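Local coordinates for protein superoxide reductase (Giardia intestinalis, PDB 4D7P) that probably reduces superoxide to hydrogen peroxide at a mononuclear non-haem iron centre, as in other desulfoferrodoxin-family superoxide reductases, at residues A[39-43]-A[44-48]. Residues are numbered along the deposited sequence; the frame is centred on the assembly and turned at random.
With FE (Fe (III) ion), chain B.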
ATOM      1  N   MET A  39      18.545  -9.312  11.139  1.00 36.13           N
ATOM      2  CA  MET A  39      17.422  -8.466  10.772  1.00 40.00           C
ATOM      3  C   MET A  39      17.922  -7.130  10.252  1.00 42.16           C
ATOM      4  O   MET A  39      18.694  -6.451  10.926  1.00 37.79           O
ATOM      5  CB  MET A  39      16.496  -8.251  11.958  1.00 38.85           C
ATOM      6  CG  MET A  39      15.217  -7.526  11.587  1.00 33.42           C
ATOM      7  SD  MET A  39      14.008  -8.567  10.716  1.00 40.33           S
ATOM      8  CE  MET A  39      13.648  -9.804  11.964  1.00 31.34           C
ATOM      9  N   HIS A  40      17.483  -6.756   9.055  1.00 38.86           N
ATOM     10  CA  HIS A  40      17.847  -5.465   8.462  1.00 43.37           C
ATOM     11  C   HIS A  40      17.425  -4.315   9.364  1.00 39.58           C
ATOM     12  O   HIS A  40      16.438  -4.436  10.075  1.00 37.57           O
ATOM     13  CB  HIS A  40      17.193  -5.327   7.088  1.00 40.00           C
ATOM     14  CG  HIS A  40      17.510  -4.046   6.379  1.00 39.58           C
ATOM     15  ND1 HIS A  40      16.864  -2.859   6.655  1.00 34.80           N
ATOM     16  CD2 HIS A  40      18.383  -3.777   5.376  1.00 35.17           C
ATOM     17  CE1 HIS A  40      17.328  -1.915   5.855  1.00 41.12           C
ATOM     18  NE2 HIS A  40      18.248  -2.447   5.069  1.00 35.90           N
ATOM     19  N   PRO A  41      18.188  -3.209   9.361  1.00 35.41           N
ATOM     20  CA  PRO A  41      17.782  -2.040  10.146  1.00 42.09           C
ATOM     21  C   PRO A  41      16.370  -1.528   9.857  1.00 36.85           C
ATOM     22  O   PRO A  41      15.783  -1.733   8.781  1.00 31.86           O
ATOM     23  CB  PRO A  41      18.830  -0.987   9.761  1.00 42.22           C
ATOM     24  CG  PRO A  41      20.054  -1.797   9.514  1.00 35.64           C
ATOM     25  CD  PRO A  41      19.562  -3.067   8.848  1.00 35.18           C
ATOM     26  N   ALA A  42      15.831  -0.858  10.866  1.00 36.27           N
ATOM     27  CA  ALA A  42      14.495  -0.294  10.827  1.00 38.12           C
ATOM     28  C   ALA A  42      14.530   1.073  11.494  1.00 42.52           C
ATOM     29  O   ALA A  42      14.305   1.208  12.706  1.00 34.58           O
ATOM     30  CB  ALA A  42      13.503  -1.215  11.522  1.00 38.14           C
ATOM     31  N   THR A  43      14.860   2.085  10.698  1.00 38.41           N
ATOM     32  CA  THR A  43      14.939   3.458  11.179  1.00 34.38           C
ATOM     33  C   THR A  43      14.247   4.385  10.198  1.00 38.20           C
ATOM     34  O   THR A  43      13.908   3.970   9.082  1.00 39.20           O
ATOM     35  CB  THR A  43      16.405   3.932  11.354  1.00 38.36           C
ATOM     36  OG1 THR A  43      17.004   4.090  10.064  1.00 37.68           O
ATOM     37  CG2 THR A  43      17.217   2.921  12.166  1.00 41.35           C
ATOM     38  N   GLU A  44      14.062   5.641  10.602  1.00 37.22           N
ATOM     39  CA  GLU A  44      13.397   6.624   9.759  1.00 35.31           C
ATOM     40  C   GLU A  44      14.209   6.960   8.521  1.00 40.65           C
ATOM     41  O   GLU A  44      13.653   7.394   7.507  1.00 45.66           O
ATOM     42  CB  GLU A  44      13.105   7.890  10.552  1.00 36.71           C
ATOM     43  CG  GLU A  44      12.168   7.637  11.703  1.00 37.29           C
ATOM     44  CD  GLU A  44      11.758   8.901  12.417  1.00 38.80           C
ATOM     45  OE1 GLU A  44      12.535   9.884  12.389  1.00 44.79           O
ATOM     46  OE2 GLU A  44      10.653   8.910  13.006  1.00 38.27           O
ATOM     47  N   LYS A  45      15.521   6.759   8.597  1.00 32.62           N
ATOM     48  CA  LYS A  45      16.392   7.101   7.476  1.00 38.36           C
ATOM     49  C   LYS A  45      16.937   5.863   6.754  1.00 42.57           C
ATOM     50  O   LYS A  45      17.489   5.972   5.655  1.00 30.30           O
ATOM     51  CB  LYS A  45      17.548   7.990   7.948  1.00 44.15           C
ATOM     52  CG  LYS A  45      17.115   9.372   8.427  1.00 36.20           C
ATOM     53  CD  LYS A  45      18.311  10.186   8.939  1.00 41.42           C
ATOM     54  CE  LYS A  45      17.842  11.467   9.593  1.00 47.55           C
ATOM     55  NZ  LYS A  45      17.033  12.312   8.662  1.00 49.24           N
ATOM     56  N   HIS A  46      16.772   4.685   7.357  1.00 35.95           N
ATOM     57  CA  HIS A  46      17.174   3.436   6.701  1.00 32.44           C
ATOM     58  C   HIS A  46      16.174   2.331   7.019  1.00 31.81           C
ATOM     59  O   HIS A  46      16.026   1.921   8.180  1.00 35.08           O
ATOM     60  CB  HIS A  46      18.582   3.005   7.128  1.00 36.90           C
ATOM     61  CG  HIS A  46      19.107   1.815   6.370  1.00 40.62           C
ATOM     62  ND1 HIS A  46      20.128   1.021   6.844  1.00 34.66           N
ATOM     63  CD2 HIS A  46      18.745   1.291   5.174  1.00 37.56           C
ATOM     64  CE1 HIS A  46      20.384   0.064   5.966  1.00 37.93           C
ATOM     65  NE2 HIS A  46      19.555   0.199   4.948  1.00 34.11           N
ATOM     66  N   TYR A  47      15.487   1.850   5.991  1.00 30.07           N
ATOM     67  CA  TYR A  47      14.377   0.936   6.212  1.00 31.00           C
ATOM     68  C   TYR A  47      14.097   0.058   5.002  1.00 33.82           C
ATOM     69  O   TYR A  47      14.385   0.438   3.869  1.00 31.50           O
ATOM     70  CB  TYR A  47      13.122   1.730   6.575  1.00 28.76           C
ATOM     71  CG  TYR A  47      12.746   2.819   5.563  1.00 26.99           C
ATOM     72  CD1 TYR A  47      11.904   2.533   4.501  1.00 25.19           C
ATOM     73  CD2 TYR A  47      13.222   4.123   5.687  1.00 25.90           C
ATOM     74  CE1 TYR A  47      11.544   3.504   3.587  1.00 27.32           C
ATOM     75  CE2 TYR A  47      12.860   5.124   4.756  1.00 29.74           C
ATOM     76  CZ  TYR A  47      12.013   4.788   3.709  1.00 29.20           C
ATOM     77  OH  TYR A  47      11.621   5.729   2.770  1.00 28.92           O
ATOM     78  N   ILE A  48      13.561  -1.129   5.251  1.00 29.26           N
ATOM     79  CA  ILE A  48      12.904  -1.867   4.193  1.00 25.69           C
ATOM     80  C   ILE A  48      11.436  -1.494   4.296  1.00 28.38           C
ATOM     81  O   ILE A  48      10.771  -1.748   5.311  1.00 30.17           O
ATOM     82  CB  ILE A  48      13.123  -3.383   4.295  1.00 27.21           C
ATOM     83  CG1 ILE A  48      14.526  -3.718   3.782  1.00 33.55           C
ATOM     84  CG2 ILE A  48      12.076  -4.142   3.477  1.00 25.57           C
ATOM     85  CD1 ILE A  48      14.963  -5.140   4.116  1.00 35.30           C
TER
HETATM   86 FE    FE B 201      19.481  -1.378   3.554  1.00 37.83          FE
HETATM   87  O   HOH W   1      13.209  -1.849   8.013  1.00 36.67           O
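His40 and His46 both hold CG anti to the backbone N (chi1 -179° and -173°), and from the two arms of a hairpin-like loop, reversed by a type I beta turn from Thr43 to His46, they swing their rings onto the same iron. The loop joins strands 29-34 and 48-57 of the immunoglobulin-like beta fold of the superoxide reductases and carries two histidines of the [Fe(His)4(Cys)] site; His19, His102 and Cys99 supply the other three donors seen here, and Glu17 also belongs to the site. NE2 of His40 binds the iron at 2.2 Å and NE2 of His46 at 2.1 Å. The rings form an offset edge-to-face pair, planes at 73°, with CE1 of His40 over the rim of one face of His46.

ND1 of His40 donates to Pro41 O at 2.6 Å, on a lone pair in the carbonyl plane; the oxygen is tilted from the ring plane, so the bond is bent, yet it limits rotation of the imidazole. That carbonyl also accepts from a water, which takes the N-H of Ile48 and so links the arms. Ile48 CG1 sits over the centre of one face of His40, a CH-pi contact, while Pro41 CD lies against the opposite face.

Thr43 N donates to His46 O at 2.8 Å. With Thr43 OG1 between its own N and carbonyl carbon, the hydroxyl oxygen accepts from His46 N and, weakly, from Lys45 N, tying down the backbone of a ligand; the His46 N to Thr43 O bond is weak. The ends of Glu44 and Lys45 form salt bridges with Lys45 and Glu44 of the second subunit. Across the turn, Thr43 O lies at the edge of the Tyr47 ring, 3.5 Å from CD2.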